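Local coordinates for protein acireductone dioxygenase (Bacillus anthracis, PDB 4QGL) that probably oxidises the methionine-salvage acireductone with molecular oxygen, giving products that depend on whether iron or nickel occupies its cupin active site, at residues V110-E123 with R147-I161. Sequence-based numbering, arbitrary orientation.
Sequences VRFIVSGHGIFAIE and RHYFTLQDDRQVVAI. With CD (cadmium ion), chain C; CD (cadmium ion), chain B.
F150 sets an edge against the face of F120, ring centroids 5.0 Å apart and planes at 59°, inside the cupin barrel. F150 CD1 stands over the centre of the F120 ring, put there by a first torsion that holds CG anti to the backbone N (chi1 -178°). At the rim of that ring, F120 CE1 lies 3.9 Å from H148 CD2. These rings belong to antiparallel strands 118-123 and 148-151, whose pairing includes a nearly linear bond from A121 N to Y149 O (178°). On their other face A121 CB sits 3.7 Å from the Y149 ring centroid, a CH-pi contact. Segments 110-123 and 147-161 pair a second time, through strands 110-113 and 158-161, in the other sheet. At the corner between the sheets a classic beta bulge places V114 and S115 opposite V159: V159 O accepts V114 N at 3.0 Å and S115 N at 3.3 Å, both from one face of its carbonyl plane.

Against this tight packing, the E123/R147 end is looser and partly exposed: a water links E123 OE1 to R147 N, and the R147 guanidinium turns to E102.

Near the 153-156 turn, H117 ND1 donates to D155 OD2 at 2.8 Å, in the ring plane, while NE2 binds a cadmium shared with G1 and E135; together they hold the ring's rotation. H148 NE2 binds another cadmium with H103, H105 and E109, and A146 O, bonded to ND1, helps orient that ring. For H117, the carboxylate on ND1 probably makes NE2 a more electron-rich metal ligand.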
loop_
_atom_site.group_PDB
_atom_site.type_symbol
_atom_site.label_atom_id
_atom_site.label_comp_id
_atom_site.label_asym_id
_atom_site.label_seq_id
_atom_site.Cartn_x
_atom_site.Cartn_y
_atom_site.Cartn_z
ATOM N N VAL A 110 -2.643 -5.426 -3.234
ATOM C CA VAL A 110 -1.498 -4.735 -3.781
ATOM C C VAL A 110 -1.780 -3.255 -3.831
ATOM O O VAL A 110 -2.821 -2.837 -4.269
ATOM C CB VAL A 110 -1.246 -5.250 -5.185
ATOM C CG1 VAL A 110 0.056 -4.710 -5.754
ATOM C CG2 VAL A 110 -1.258 -6.772 -5.175
ATOM N N ARG A 111 -0.852 -2.458 -3.346
ATOM C CA ARG A 111 -1.023 -1.012 -3.321
ATOM C C ARG A 111 0.308 -0.378 -3.698
ATOM O O ARG A 111 1.349 -0.884 -3.295
ATOM C CB ARG A 111 -1.458 -0.525 -1.917
ATOM C CG ARG A 111 -2.853 -0.965 -1.462
ATOM C CD ARG A 111 -3.968 -0.398 -2.353
ATOM N NE ARG A 111 -5.303 -0.828 -1.919
ATOM C CZ ARG A 111 -5.852 -1.997 -2.211
ATOM N NH1 ARG A 111 -5.211 -2.878 -2.957
ATOM N NH2 ARG A 111 -7.052 -2.284 -1.758
ATOM N N PHE A 112 0.289 0.700 -4.479
ATOM C CA PHE A 112 1.499 1.489 -4.684
ATOM C C PHE A 112 1.257 2.894 -4.210
ATOM O O PHE A 112 0.304 3.515 -4.637
ATOM C CB PHE A 112 1.875 1.511 -6.146
ATOM C CG PHE A 112 2.914 2.544 -6.505
ATOM C CD1 PHE A 112 4.225 2.352 -6.204
ATOM C CD2 PHE A 112 2.563 3.689 -7.186
ATOM C CE1 PHE A 112 5.171 3.288 -6.556
ATOM C CE2 PHE A 112 3.499 4.632 -7.544
ATOM C CZ PHE A 112 4.809 4.430 -7.217
ATOM N N ILE A 113 2.098 3.424 -3.346
ATOM C CA ILE A 113 1.823 4.768 -2.856
ATOM C C ILE A 113 2.367 5.825 -3.808
ATOM O O ILE A 113 3.548 5.794 -4.187
ATOM C CB ILE A 113 2.412 5.004 -1.462
ATOM C CG1 ILE A 113 1.951 3.929 -0.452
ATOM C CG2 ILE A 113 2.073 6.399 -0.983
ATOM C CD1 ILE A 113 0.560 3.376 -0.669
ATOM N N VAL A 114 1.492 6.744 -4.191
ATOM C CA VAL A 114 1.871 7.882 -4.998
ATOM C C VAL A 114 2.111 9.113 -4.173
ATOM O O VAL A 114 3.078 9.810 -4.368
ATOM C CB VAL A 114 0.794 8.263 -6.021
ATOM C CG1 VAL A 114 1.380 9.251 -7.035
ATOM C CG2 VAL A 114 0.249 7.045 -6.768
ATOM N N SER A 115 1.195 9.399 -3.260
ATOM C CA SER A 115 1.336 10.515 -2.320
ATOM C C SER A 115 0.875 10.128 -0.931
ATOM O O SER A 115 0.161 9.151 -0.791
ATOM C CB SER A 115 0.489 11.668 -2.812
ATOM O OG SER A 115 1.092 12.257 -3.953
ATOM N N GLY A 116 1.255 10.918 0.085
ATOM C CA GLY A 116 0.850 10.711 1.489
ATOM C C GLY A 116 1.450 9.480 2.108
ATOM O O GLY A 116 2.569 9.099 1.771
ATOM N N HIS A 117 0.701 8.848 3.021
ATOM C CA HIS A 117 1.233 7.708 3.809
ATOM C C HIS A 117 0.195 6.662 4.155
ATOM O O HIS A 117 -1.006 6.938 4.153
ATOM C CB HIS A 117 1.860 8.177 5.121
ATOM C CG HIS A 117 2.875 9.262 4.956
ATOM N ND1 HIS A 117 2.532 10.594 4.889
ATOM C CD2 HIS A 117 4.220 9.215 4.860
ATOM C CE1 HIS A 117 3.622 11.323 4.744
ATOM N NE2 HIS A 117 4.663 10.507 4.723
ATOM N N GLY A 118 0.642 5.449 4.433
ATOM C CA GLY A 118 -0.235 4.464 5.029
ATOM C C GLY A 118 0.579 3.560 5.911
ATOM O O GLY A 118 1.800 3.585 5.857
ATOM N N ILE A 119 -0.104 2.792 6.752
ATOM C CA ILE A 119 0.534 1.749 7.528
ATOM C C ILE A 119 -0.248 0.472 7.325
ATOM O O ILE A 119 -1.428 0.445 7.591
ATOM C CB ILE A 119 0.556 2.031 9.045
ATOM C CG1 ILE A 119 1.188 3.380 9.385
ATOM C CG2 ILE A 119 1.398 0.957 9.737
ATOM C CD1 ILE A 119 0.735 3.943 10.719
ATOM N N PHE A 120 0.415 -0.584 6.877
ATOM C CA PHE A 120 -0.174 -1.900 6.946
ATOM C C PHE A 120 0.335 -2.656 8.143
ATOM O O PHE A 120 1.536 -2.728 8.365
ATOM C CB PHE A 120 0.155 -2.706 5.717
ATOM C CG PHE A 120 -0.839 -2.507 4.609
ATOM C CD1 PHE A 120 -2.064 -3.130 4.669
ATOM C CD2 PHE A 120 -0.556 -1.701 3.509
ATOM C CE1 PHE A 120 -2.992 -2.942 3.677
ATOM C CE2 PHE A 120 -1.486 -1.515 2.517
ATOM C CZ PHE A 120 -2.703 -2.140 2.606
ATOM N N ALA A 121 -0.576 -3.260 8.894
ATOM C CA ALA A 121 -0.197 -4.052 10.064
ATOM C C ALA A 121 -0.432 -5.522 9.750
ATOM O O ALA A 121 -1.578 -5.947 9.618
ATOM C CB ALA A 121 -1.021 -3.633 11.297
ATOM N N ILE A 122 0.640 -6.308 9.689
ATOM C CA ILE A 122 0.545 -7.673 9.168
ATOM C C ILE A 122 0.970 -8.668 10.227
ATOM O O ILE A 122 1.972 -8.474 10.941
ATOM C CB ILE A 122 1.361 -7.831 7.868
ATOM C CG1 ILE A 122 0.823 -6.879 6.807
ATOM C CG2 ILE A 122 1.233 -9.247 7.318
ATOM C CD1 ILE A 122 1.878 -6.354 5.855
ATOM N N GLU A 123 0.164 -9.715 10.350
ATOM C CA GLU A 123 0.433 -10.785 11.303
ATOM C C GLU A 123 1.514 -11.617 10.667
ATOM O O GLU A 123 1.305 -12.195 9.609
ATOM C CB GLU A 123 -0.812 -11.632 11.564
ATOM C CG GLU A 123 -0.641 -12.747 12.578
ATOM C CD GLU A 123 -1.968 -13.477 12.860
ATOM O OE1 GLU A 123 -2.551 -14.056 11.904
ATOM O OE2 GLU A 123 -2.467 -13.470 14.031
ATOM N N ARG A 147 -3.748 -12.226 7.862
ATOM C CA ARG A 147 -4.504 -11.293 8.703
ATOM C C ARG A 147 -3.754 -9.956 8.772
ATOM O O ARG A 147 -2.540 -9.929 8.995
ATOM C CB ARG A 147 -4.716 -11.876 10.084
ATOM C CG ARG A 147 -5.344 -13.255 10.097
ATOM C CD ARG A 147 -6.837 -13.247 9.754
ATOM N NE ARG A 147 -7.714 -12.595 10.766
ATOM C CZ ARG A 147 -8.998 -12.275 10.566
ATOM N NH1 ARG A 147 -9.617 -12.554 9.414
ATOM N NH2 ARG A 147 -9.673 -11.664 11.507
ATOM N N HIS A 148 -4.476 -8.863 8.518
ATOM C CA HIS A 148 -3.883 -7.537 8.515
ATOM C C HIS A 148 -4.949 -6.456 8.732
ATOM O O HIS A 148 -6.120 -6.759 8.632
ATOM C CB HIS A 148 -3.112 -7.307 7.204
ATOM C CG HIS A 148 -3.966 -7.290 5.991
ATOM N ND1 HIS A 148 -4.503 -8.430 5.448
ATOM C CD2 HIS A 148 -4.411 -6.268 5.229
ATOM C CE1 HIS A 148 -5.246 -8.116 4.403
ATOM N NE2 HIS A 148 -5.224 -6.805 4.257
ATOM N N TYR A 149 -4.561 -5.228 9.078
ATOM C CA TYR A 149 -5.451 -4.077 8.955
ATOM C C TYR A 149 -4.679 -2.859 8.439
ATOM O O TYR A 149 -3.456 -2.937 8.208
ATOM C CB TYR A 149 -6.195 -3.786 10.251
ATOM C CG TYR A 149 -5.327 -3.668 11.450
ATOM C CD1 TYR A 149 -4.977 -4.798 12.169
ATOM C CD2 TYR A 149 -4.854 -2.440 11.877
ATOM C CE1 TYR A 149 -4.169 -4.712 13.295
ATOM C CE2 TYR A 149 -4.026 -2.341 12.976
ATOM C CZ TYR A 149 -3.684 -3.483 13.688
ATOM O OH TYR A 149 -2.867 -3.440 14.794
ATOM N N PHE A 150 -5.391 -1.757 8.187
ATOM C CA PHE A 150 -4.794 -0.567 7.560
ATOM C C PHE A 150 -5.059 0.707 8.356
ATOM O O PHE A 150 -6.102 0.894 8.952
ATOM C CB PHE A 150 -5.268 -0.371 6.089
ATOM C CG PHE A 150 -4.623 0.837 5.386
ATOM C CD1 PHE A 150 -3.354 0.744 4.859
ATOM C CD2 PHE A 150 -5.282 2.045 5.271
ATOM C CE1 PHE A 150 -2.748 1.837 4.245
ATOM C CE2 PHE A 150 -4.688 3.135 4.670
ATOM C CZ PHE A 150 -3.425 3.034 4.144
ATOM N N THR A 151 -4.108 1.622 8.322
ATOM C CA THR A 151 -4.267 2.846 9.081
ATOM C C THR A 151 -3.605 3.969 8.296
ATOM O O THR A 151 -2.564 3.790 7.647
ATOM C CB THR A 151 -3.642 2.669 10.484
ATOM O OG1 THR A 151 -4.564 1.983 11.362
ATOM C CG2 THR A 151 -3.300 3.969 11.083
ATOM N N LEU A 152 -4.211 5.134 8.319
ATOM C CA LEU A 152 -3.485 6.293 7.908
ATOM C C LEU A 152 -2.553 6.746 9.013
ATOM O O LEU A 152 -2.613 6.328 10.138
ATOM C CB LEU A 152 -4.423 7.421 7.549
ATOM C CG LEU A 152 -5.407 7.105 6.437
ATOM C CD1 LEU A 152 -6.538 8.113 6.450
ATOM C CD2 LEU A 152 -4.671 7.119 5.109
ATOM N N GLN A 153 -1.668 7.633 8.651
ATOM C CA GLN A 153 -0.812 8.270 9.604
ATOM C C GLN A 153 -1.455 9.575 10.006
ATOM O O GLN A 153 -2.648 9.797 9.780
ATOM C CB GLN A 153 0.583 8.475 9.007
ATOM C CG GLN A 153 1.196 7.167 8.530
ATOM C CD GLN A 153 2.698 7.108 8.754
ATOM O OE1 GLN A 153 3.480 7.158 7.812
ATOM N NE2 GLN A 153 3.102 6.981 9.990
ATOM N N ASP A 154 -0.665 10.440 10.623
ATOM C CA ASP A 154 -1.213 11.607 11.291
ATOM C C ASP A 154 -1.503 12.731 10.304
ATOM O O ASP A 154 -2.141 13.684 10.662
ATOM C CB ASP A 154 -0.275 12.021 12.443
ATOM C CG ASP A 154 -0.040 10.863 13.457
ATOM O OD1 ASP A 154 -0.753 9.847 13.340
ATOM O OD2 ASP A 154 0.847 10.937 14.355
ATOM N N ASP A 155 -1.067 12.606 9.057
ATOM C CA ASP A 155 -1.467 13.543 8.023
ATOM C C ASP A 155 -2.805 13.130 7.411
ATOM O O ASP A 155 -3.370 13.879 6.605
ATOM C CB ASP A 155 -0.367 13.732 6.948
ATOM C CG ASP A 155 0.065 12.414 6.284
ATOM O OD1 ASP A 155 0.116 11.384 7.013
ATOM O OD2 ASP A 155 0.347 12.403 5.026
ATOM N N ARG A 156 -3.313 11.955 7.820
ATOM C CA ARG A 156 -4.627 11.432 7.386
ATOM C C ARG A 156 -4.912 11.664 5.871
ATOM O O ARG A 156 -5.975 12.138 5.504
ATOM C CB ARG A 156 -5.783 12.017 8.228
ATOM C CG ARG A 156 -5.696 11.859 9.749
ATOM C CD ARG A 156 -6.369 10.580 10.237
ATOM N NE ARG A 156 -7.840 10.678 10.194
ATOM C CZ ARG A 156 -8.682 9.679 10.490
ATOM N NH1 ARG A 156 -8.219 8.490 10.860
ATOM N NH2 ARG A 156 -9.992 9.868 10.413
ATOM N N GLN A 157 -3.973 11.306 5.005
ATOM C CA GLN A 157 -4.192 11.422 3.576
ATOM C C GLN A 157 -3.302 10.459 2.792
ATOM O O GLN A 157 -2.125 10.294 3.093
ATOM C CB GLN A 157 -3.950 12.843 3.113
ATOM C CG GLN A 157 -2.520 13.256 3.316
ATOM C CD GLN A 157 -2.323 14.716 3.092
ATOM O OE1 GLN A 157 -3.250 15.408 2.702
ATOM N NE2 GLN A 157 -1.110 15.200 3.349
ATOM N N VAL A 158 -3.877 9.821 1.790
ATOM C CA VAL A 158 -3.096 8.955 0.935
ATOM C C VAL A 158 -3.660 8.958 -0.477
ATOM O O VAL A 158 -4.886 9.039 -0.687
ATOM C CB VAL A 158 -3.013 7.531 1.546
ATOM C CG1 VAL A 158 -4.256 6.712 1.281
ATOM C CG2 VAL A 158 -1.818 6.796 1.017
ATOM N N VAL A 159 -2.754 8.896 -1.451
ATOM C CA VAL A 159 -3.105 8.550 -2.850
ATOM C C VAL A 159 -2.384 7.277 -3.248
ATOM O O VAL A 159 -1.201 7.166 -3.009
ATOM C CB VAL A 159 -2.737 9.650 -3.844
ATOM C CG1 VAL A 159 -3.052 9.207 -5.253
ATOM C CG2 VAL A 159 -3.522 10.907 -3.586
ATOM N N ALA A 160 -3.117 6.335 -3.858
ATOM C CA ALA A 160 -2.618 4.994 -4.214
ATOM C C ALA A 160 -3.197 4.440 -5.503
ATOM O O ALA A 160 -4.311 4.738 -5.899
ATOM C CB ALA A 160 -2.943 4.010 -3.089
ATOM N N ILE A 161 -2.431 3.561 -6.096
ATOM C CA ILE A 161 -2.912 2.727 -7.157
ATOM C C ILE A 161 -3.233 1.362 -6.559
ATOM O O ILE A 161 -2.427 0.812 -5.851
ATOM C CB ILE A 161 -1.861 2.559 -8.266
ATOM C CG1 ILE A 161 -1.437 3.917 -8.795
ATOM C CG2 ILE A 161 -2.453 1.751 -9.386
ATOM C CD1 ILE A 161 -0.241 3.863 -9.728
HETATM CD CD CD C . 7.308 10.661 4.548
HETATM CD CD CD B . -7.205 -5.372 3.372
HETATM O O HOH W 1 -1.687 -14.200 9.086
HETATM O O HOH W 2 -6.616 -3.288 4.284
#